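Local atomic coordinates of engineered Protein OR366 (Synthetic construct, PDB entry 4RZP), a protein that has no known natural function, being a de novo engineered protein built of tandem armadillo-like helical repeats that stack into an elongated solenoid. Residues I163-I167 and N196-G200. Residues are numbered along the deposited sequence; the frame is centred on the assembly and turned at random.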
ATOM      1  N   ILE A 163       4.080  10.721  10.637  1.00 47.29           N
ATOM      2  CA  ILE A 163       5.067  11.368   9.779  1.00 47.93           C
ATOM      3  C   ILE A 163       6.458  11.098  10.343  1.00 61.52           C
ATOM      4  O   ILE A 163       7.404  10.800   9.592  1.00 66.26           O
ATOM      5  CB  ILE A 163       4.836  12.902   9.666  1.00 42.15           C
ATOM      6  CG1 ILE A 163       3.508  13.218   8.999  1.00 46.74           C
ATOM      7  CG2 ILE A 163       5.923  13.584   8.852  1.00 40.18           C
ATOM      8  CD1 ILE A 163       3.214  14.711   8.893  1.00 46.76           C
ATOM      9  N   LYS A 164       6.574  11.163  11.668  1.00 57.36           N
ATOM     10  CA  LYS A 164       7.873  11.006  12.312  1.00 65.77           C
ATOM     11  C   LYS A 164       8.429   9.610  12.069  1.00 54.40           C
ATOM     12  O   LYS A 164       9.616   9.462  11.781  1.00 49.95           O
ATOM     13  CB  LYS A 164       7.779  11.295  13.817  1.00 78.86           C
ATOM     14  CG  LYS A 164       9.114  11.206  14.558  1.00 81.27           C
ATOM     15  CD  LYS A 164       8.992  11.621  16.025  1.00 82.34           C
ATOM     16  CE  LYS A 164      10.069  10.963  16.897  1.00 83.84           C
ATOM     17  NZ  LYS A 164       9.942   9.465  16.957  1.00 85.09           N
ATOM     18  N   GLN A 165       7.564   8.597  12.161  1.00 55.55           N
ATOM     19  CA  GLN A 165       7.947   7.205  11.866  1.00 58.01           C
ATOM     20  C   GLN A 165       8.471   7.019  10.432  1.00 56.83           C
ATOM     21  O   GLN A 165       9.504   6.372  10.214  1.00 62.63           O
ATOM     22  CB  GLN A 165       6.767   6.265  12.122  1.00 50.68           C
ATOM     23  CG  GLN A 165       6.421   6.141  13.596  1.00 52.02           C
ATOM     24  CD  GLN A 165       7.624   5.739  14.423  1.00 65.56           C
ATOM     25  OE1 GLN A 165       8.043   4.586  14.402  1.00 76.83           O
ATOM     26  NE2 GLN A 165       8.211   6.700  15.130  1.00 80.96           N
ATOM     27  N   VAL A 166       7.769   7.615   9.474  1.00 43.01           N
ATOM     28  CA  VAL A 166       8.176   7.594   8.073  1.00 43.04           C
ATOM     29  C   VAL A 166       9.577   8.182   7.870  1.00 43.24           C
ATOM     30  O   VAL A 166      10.377   7.637   7.124  1.00 45.72           O
ATOM     31  CB  VAL A 166       7.126   8.351   7.185  1.00 46.40           C
ATOM     32  CG1 VAL A 166       7.498   8.311   5.711  1.00 36.88           C
ATOM     33  CG2 VAL A 166       5.742   7.730   7.357  1.00 42.53           C
ATOM     34  N   ILE A 167       9.880   9.284   8.536  1.00 48.34           N
ATOM     35  CA  ILE A 167      11.229   9.862   8.466  1.00 61.59           C
ATOM     36  C   ILE A 167      12.293   8.947   9.092  1.00 60.87           C
ATOM     37  O   ILE A 167      13.397   8.770   8.536  1.00 51.47           O
ATOM     38  CB  ILE A 167      11.269  11.235   9.169  1.00 54.69           C
ATOM     39  CG1 ILE A 167      10.219  12.163   8.554  1.00 55.95           C
ATOM     40  CG2 ILE A 167      12.634  11.850   9.043  1.00 44.15           C
ATOM     41  CD1 ILE A 167       9.938  13.395   9.366  1.00 43.54           C
ATOM     42  N   ASN A 196       3.069  15.186   1.583  1.00 52.25           N
ATOM     43  CA  ASN A 196       2.452  14.889   2.879  1.00 50.58           C
ATOM     44  C   ASN A 196       3.407  15.076   4.056  1.00 52.19           C
ATOM     45  O   ASN A 196       3.087  15.777   5.024  1.00 54.69           O
ATOM     46  CB  ASN A 196       1.892  13.470   2.882  1.00 44.88           C
ATOM     47  CG  ASN A 196       0.597  13.377   2.108  1.00 62.10           C
ATOM     48  OD1 ASN A 196       0.242  14.311   1.387  1.00 68.23           O
ATOM     49  ND2 ASN A 196      -0.111  12.257   2.238  1.00 65.75           N
ATOM     50  N   ILE A 197       4.573  14.442   3.975  1.00 51.46           N
ATOM     51  CA  ILE A 197       5.583  14.600   5.005  1.00 48.92           C
ATOM     52  C   ILE A 197       5.863  16.073   5.244  1.00 50.12           C
ATOM     53  O   ILE A 197       6.118  16.483   6.359  1.00 58.69           O
ATOM     54  CB  ILE A 197       6.872  13.894   4.623  1.00 45.85           C
ATOM     55  CG1 ILE A 197       6.560  12.473   4.198  1.00 58.79           C
ATOM     56  CG2 ILE A 197       7.853  13.893   5.774  1.00 38.01           C
ATOM     57  CD1 ILE A 197       7.660  11.838   3.379  1.00 69.52           C
ATOM     58  N   ALA A 198       5.783  16.877   4.197  1.00 49.26           N
ATOM     59  CA  ALA A 198       6.083  18.292   4.342  1.00 51.25           C
ATOM     60  C   ALA A 198       4.861  19.091   4.779  1.00 59.28           C
ATOM     61  O   ALA A 198       4.817  20.304   4.579  1.00 70.51           O
ATOM     62  CB  ALA A 198       6.638  18.851   3.049  1.00 57.06           C
ATOM     63  N   SER A 199       3.878  18.411   5.370  1.00 58.78           N
ATOM     64  CA  SER A 199       2.719  19.077   5.961  1.00 47.00           C
ATOM     65  C   SER A 199       2.778  18.915   7.466  1.00 51.98           C
ATOM     66  O   SER A 199       1.770  19.055   8.162  1.00 47.30           O
ATOM     67  CB  SER A 199       1.410  18.509   5.434  1.00 49.20           C
ATOM     68  OG  SER A 199       1.139  17.235   6.009  1.00 64.92           O
ATOM     69  N   GLY A 200       3.967  18.591   7.963  1.00 52.37           N
ATOM     70  CA  GLY A 200       4.170  18.422   9.386  1.00 50.68           C
ATOM     71  C   GLY A 200       4.809  19.691   9.884  1.00 61.39           C
ATOM     72  O   GLY A 200       4.712  20.736   9.236  1.00 60.35           O
TER
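The first and third helices of one armadillo-like repeat meet here: residues 163-167 lie on helix 160-168, and residues 196-200 finish the long helix 184-197 and turn toward helix 202-210, which opens the next repeat. No hydrogen bond joins the segments; the contact is apolar and buries 213 Å² in total. Asn196 offers its backbone, with its O 4.0 Å from CD1 of Ile163, while its side chain serves the neighbouring repeats, hydrogen-bonding through OD1 to Arg234 and through ND2 to the backbone O of Ala153. Ile197 and Ile163 share the bulk of the packing. CG2 of Ile197 lies 3.6 Å from CG2 of Ile163 and 4.0 Å from CG1 of Ile167, and its CD1 reaches to 4.2 Å from CG1 of Val166, so Ile163, Val166 and Ile167, spaced i, i+3 and i+4 along one face of helix 160-168, all pack against Ile197. Leu172 and Leu175 of helix 171-178 also touch Ile197, extending this patch into the hydrophobic core. At Ala198 the chain leaves helical geometry; its CB turns away from the other segment, and its side chain touches Ile239 of helix 226-240. Ser199 folds back on the helix end: both its N, at 2.8 Å, and its OG, at 2.6 Å, hydrogen-bond to O of Asn196. Gly200 closes the segment. The extended side chain of Ile163 places CD1 3.9 Å from CA of Gly200, on the side where a CB would project, and an ideal CB there would stand just 3.2 Å from that same CD1.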